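Local coordinates for gram-negative insecticidal protein (Chromobacterium piscinae, PDB 6FBM) that probably kills insects by forming pores, as a toxin of the MACPF and beta-tripod families, at residues A[394-408]-A[420-432]. Numbering follows the deposited sequence.
Sequences DDAGSGKSKDYACWR and DVMMLATSGYNPP
Asp-420 opens the contact with a salt bridge to Arg-408: OD2 lies 2.7 Å from NH2, at the edge of a guanidinium nearly coplanar with the carboxylate. The same OD2 takes the backbone N of Gly-485. Strand 421-424 then runs antiparallel to strand 403-408, in a small sheet with strands 388-391 and 393-394 of the Vps62-like region, its centre about 43 Å from the chain's; hydrogen-bonded pairs join Val-421 to Trp-407 and Met-423 to Ala-405. Between them the Met-422 chain bends about CB-CG (chi2 -60°), bringing SD to 3.4 Å from Cys-406 CB; this face packs on Trp-393 and Val-343. On the other face Met-423 CG meets Trp-407 CD1 at 3.5 Å. Leu-424 CB and Ala-425 CB touch the ring of Tyr-404, whose hydroxyl bonds to the carbonyl of Ser-333.

At Ala-425, phi turns positive (72°) and the strand makes a G1 beta bulge: Asp-403 O accepts a straight bond from Thr-426 N (2.9 Å, 171°) and a weak one from Ala-425 N. Thr-426 OG1 bonds to Gly-428 O. The ring of Tyr-429 then slides between Asp-394 and Asp-403, one over each face, and its OH donates to Asp-395 OD1 (2.9 Å) from above the carboxylate plane. Pro-431 CA and Pro-432 CD finish the walk over one face of Trp-407 as CH-pi contacts.

Three aspartates thus surround one tyrosine. Asp-395 OD1 and Asp-403 OD1, both acceptors, lie close and may raise each other's proton affinity, though Tyr-429 OH would stabilise the Asp-395 carboxylate; Arg-391 and Lys-465, at long range, would probably offset Asp-394's charge.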
# COMPACT_ATOMS: atom_id res chain seq x y z
N ASP A 394 -33.07 33.42 71.14
CA ASP A 394 -32.04 33.67 72.15
C ASP A 394 -32.66 34.25 73.42
O ASP A 394 -33.85 34.55 73.44
CB ASP A 394 -30.92 34.58 71.58
CG ASP A 394 -31.44 35.84 70.95
OD1 ASP A 394 -31.84 36.75 71.67
OD2 ASP A 394 -31.43 35.93 69.72
N ASP A 395 -31.84 34.39 74.48
CA ASP A 395 -32.28 34.87 75.81
C ASP A 395 -32.17 36.39 76.02
O ASP A 395 -32.12 36.85 77.16
CB ASP A 395 -31.55 34.13 76.94
CG ASP A 395 -30.17 34.73 77.25
OD1 ASP A 395 -29.41 35.05 76.31
OD2 ASP A 395 -29.85 34.90 78.45
N ALA A 396 -32.12 37.16 74.93
CA ALA A 396 -32.08 38.63 75.03
C ALA A 396 -33.29 39.10 75.81
O ALA A 396 -34.43 38.71 75.49
CB ALA A 396 -32.05 39.27 73.64
N GLY A 397 -33.02 39.88 76.88
CA GLY A 397 -34.08 40.37 77.79
C GLY A 397 -34.19 39.67 79.13
O GLY A 397 -34.75 40.22 80.08
N SER A 398 -33.65 38.45 79.23
CA SER A 398 -33.61 37.72 80.49
C SER A 398 -32.70 38.38 81.53
O SER A 398 -32.82 38.09 82.73
CB SER A 398 -33.09 36.32 80.24
OG SER A 398 -31.73 36.37 79.80
N GLY A 399 -31.76 39.20 81.07
CA GLY A 399 -30.84 39.87 81.96
C GLY A 399 -29.79 38.96 82.56
O GLY A 399 -29.00 39.42 83.39
N LYS A 400 -29.72 37.69 82.13
CA LYS A 400 -28.72 36.76 82.65
C LYS A 400 -27.43 37.09 81.92
O LYS A 400 -27.46 37.47 80.73
CB LYS A 400 -29.08 35.29 82.42
CG LYS A 400 -30.53 34.89 82.68
CD LYS A 400 -31.01 35.06 84.12
CE LYS A 400 -32.53 34.93 84.18
NZ LYS A 400 -33.00 34.90 85.58
N SER A 401 -26.31 36.96 82.63
CA SER A 401 -25.01 37.39 82.12
C SER A 401 -24.54 36.47 80.98
O SER A 401 -23.95 36.92 79.99
CB SER A 401 -23.97 37.45 83.25
OG SER A 401 -23.61 36.16 83.70
N LYS A 402 -24.83 35.18 81.13
CA LYS A 402 -24.54 34.18 80.11
C LYS A 402 -25.75 34.05 79.16
O LYS A 402 -26.90 34.45 79.47
CB LYS A 402 -24.11 32.85 80.73
CG LYS A 402 -22.95 32.98 81.72
CD LYS A 402 -22.29 31.70 82.16
CE LYS A 402 -23.16 30.72 82.97
NZ LYS A 402 -23.98 31.19 84.12
N ASP A 403 -25.46 33.56 77.96
CA ASP A 403 -26.40 33.51 76.85
C ASP A 403 -26.83 32.08 76.48
O ASP A 403 -26.09 31.11 76.70
CB ASP A 403 -25.81 34.24 75.64
CG ASP A 403 -25.64 35.74 75.88
OD1 ASP A 403 -26.58 36.39 76.40
OD2 ASP A 403 -24.55 36.25 75.57
N TYR A 404 -28.04 31.99 75.96
CA TYR A 404 -28.72 30.73 75.70
C TYR A 404 -29.46 30.91 74.40
O TYR A 404 -30.20 31.87 74.26
CB TYR A 404 -29.72 30.42 76.82
CG TYR A 404 -29.07 30.40 78.16
CD1 TYR A 404 -28.50 29.24 78.68
CD2 TYR A 404 -28.97 31.57 78.91
CE1 TYR A 404 -27.86 29.24 79.91
CE2 TYR A 404 -28.32 31.59 80.14
CZ TYR A 404 -27.78 30.43 80.64
OH TYR A 404 -27.15 30.45 81.85
N ALA A 405 -29.25 30.01 73.44
CA ALA A 405 -29.84 30.17 72.11
C ALA A 405 -30.16 28.87 71.44
O ALA A 405 -29.51 27.86 71.69
CB ALA A 405 -28.90 30.99 71.24
N CYS A 406 -31.15 28.91 70.55
CA CYS A 406 -31.51 27.78 69.72
C CYS A 406 -31.11 28.15 68.29
O CYS A 406 -31.54 29.19 67.79
CB CYS A 406 -32.99 27.55 69.79
SG CYS A 406 -33.52 26.17 68.78
N TRP A 407 -30.28 27.31 67.66
CA TRP A 407 -29.84 27.58 66.29
C TRP A 407 -30.38 26.55 65.30
O TRP A 407 -30.60 25.39 65.67
CB TRP A 407 -28.34 27.60 66.20
CG TRP A 407 -27.69 28.71 66.91
CD1 TRP A 407 -27.37 28.76 68.24
CD2 TRP A 407 -27.20 29.92 66.34
NE1 TRP A 407 -26.74 29.93 68.54
CE2 TRP A 407 -26.62 30.67 67.38
CE3 TRP A 407 -27.20 30.46 65.05
CZ2 TRP A 407 -26.04 31.92 67.17
CZ3 TRP A 407 -26.62 31.71 64.84
CH2 TRP A 407 -26.06 32.42 65.90
N ARG A 408 -30.59 26.99 64.06
CA ARG A 408 -30.99 26.13 62.94
C ARG A 408 -29.92 26.12 61.92
O ARG A 408 -29.38 27.19 61.58
CB ARG A 408 -32.13 26.72 62.15
CG ARG A 408 -33.47 26.29 62.60
CD ARG A 408 -34.28 25.62 61.53
NE ARG A 408 -35.63 26.14 61.66
CZ ARG A 408 -36.50 25.87 62.64
NH1 ARG A 408 -37.68 26.45 62.59
NH2 ARG A 408 -36.23 25.02 63.64
N ASP A 420 -32.39 20.96 65.44
CA ASP A 420 -31.72 22.17 65.88
C ASP A 420 -30.66 21.87 66.90
O ASP A 420 -30.56 20.77 67.40
CB ASP A 420 -32.74 23.18 66.41
CG ASP A 420 -33.67 23.70 65.34
OD1 ASP A 420 -33.30 23.69 64.15
OD2 ASP A 420 -34.78 24.12 65.68
N VAL A 421 -29.87 22.89 67.20
CA VAL A 421 -28.76 22.83 68.12
C VAL A 421 -28.89 23.97 69.11
O VAL A 421 -29.00 25.13 68.71
CB VAL A 421 -27.44 23.00 67.36
CG1 VAL A 421 -26.28 23.07 68.32
CG2 VAL A 421 -27.27 21.87 66.35
N MET A 422 -28.90 23.64 70.39
CA MET A 422 -28.91 24.64 71.44
C MET A 422 -27.49 24.97 71.79
O MET A 422 -26.64 24.10 71.81
CB MET A 422 -29.60 24.12 72.69
CG MET A 422 -31.04 23.73 72.49
SD MET A 422 -32.10 25.05 71.94
CE MET A 422 -31.96 26.24 73.25
N MET A 423 -27.26 26.25 72.07
CA MET A 423 -26.01 26.76 72.60
C MET A 423 -26.36 27.40 73.93
O MET A 423 -27.06 28.42 73.96
CB MET A 423 -25.39 27.77 71.63
CG MET A 423 -24.99 27.19 70.27
SD MET A 423 -23.72 25.92 70.33
CE MET A 423 -22.24 26.88 70.66
N LEU A 424 -25.87 26.81 75.01
CA LEU A 424 -26.34 27.10 76.36
C LEU A 424 -25.18 27.53 77.26
O LEU A 424 -24.14 26.85 77.33
CB LEU A 424 -27.03 25.88 76.95
CG LEU A 424 -28.21 25.30 76.15
CD1 LEU A 424 -28.62 23.94 76.70
CD2 LEU A 424 -29.41 26.21 76.12
N ALA A 425 -25.35 28.69 77.91
CA ALA A 425 -24.45 29.21 78.93
C ALA A 425 -23.16 29.69 78.29
O ALA A 425 -22.07 29.36 78.75
CB ALA A 425 -24.20 28.18 80.02
N THR A 426 -23.32 30.48 77.24
CA THR A 426 -22.20 30.93 76.42
C THR A 426 -21.85 32.37 76.71
O THR A 426 -22.67 33.11 77.26
CB THR A 426 -22.49 30.75 74.90
OG1 THR A 426 -23.70 31.43 74.52
CG2 THR A 426 -22.63 29.27 74.58
N SER A 427 -20.63 32.76 76.34
CA SER A 427 -20.19 34.15 76.43
C SER A 427 -20.31 34.78 75.04
O SER A 427 -19.42 34.63 74.18
CB SER A 427 -18.74 34.22 76.95
OG SER A 427 -18.24 35.55 76.93
N GLY A 428 -21.43 35.48 74.81
CA GLY A 428 -21.81 35.94 73.47
C GLY A 428 -22.60 34.84 72.77
O GLY A 428 -22.48 33.65 73.11
N TYR A 429 -23.43 35.22 71.79
CA TYR A 429 -24.22 34.25 71.02
C TYR A 429 -23.33 33.54 70.00
O TYR A 429 -23.39 33.82 68.80
CB TYR A 429 -25.42 34.91 70.34
CG TYR A 429 -26.40 35.49 71.34
CD1 TYR A 429 -27.09 34.66 72.20
CD2 TYR A 429 -26.63 36.88 71.43
CE1 TYR A 429 -27.99 35.17 73.14
CE2 TYR A 429 -27.55 37.40 72.35
CZ TYR A 429 -28.22 36.53 73.21
OH TYR A 429 -29.11 36.97 74.16
N ASN A 430 -22.54 32.59 70.49
CA ASN A 430 -21.62 31.84 69.65
C ASN A 430 -22.41 30.81 68.88
O ASN A 430 -23.21 30.08 69.48
CB ASN A 430 -20.58 31.12 70.51
CG ASN A 430 -19.74 32.08 71.29
OD1 ASN A 430 -19.43 33.18 70.80
ND2 ASN A 430 -19.40 31.70 72.51
N PRO A 431 -22.21 30.76 67.56
CA PRO A 431 -22.96 29.84 66.75
C PRO A 431 -22.37 28.44 66.91
O PRO A 431 -21.23 28.31 67.36
CB PRO A 431 -22.73 30.35 65.35
CG PRO A 431 -21.36 30.95 65.39
CD PRO A 431 -21.22 31.52 66.77
N PRO A 432 -23.15 27.39 66.56
CA PRO A 432 -22.65 26.03 66.62
C PRO A 432 -21.36 25.85 65.83
O PRO A 432 -21.18 26.46 64.76
CB PRO A 432 -23.78 25.22 65.99
CG PRO A 432 -24.99 26.04 66.16
CD PRO A 432 -24.54 27.45 66.10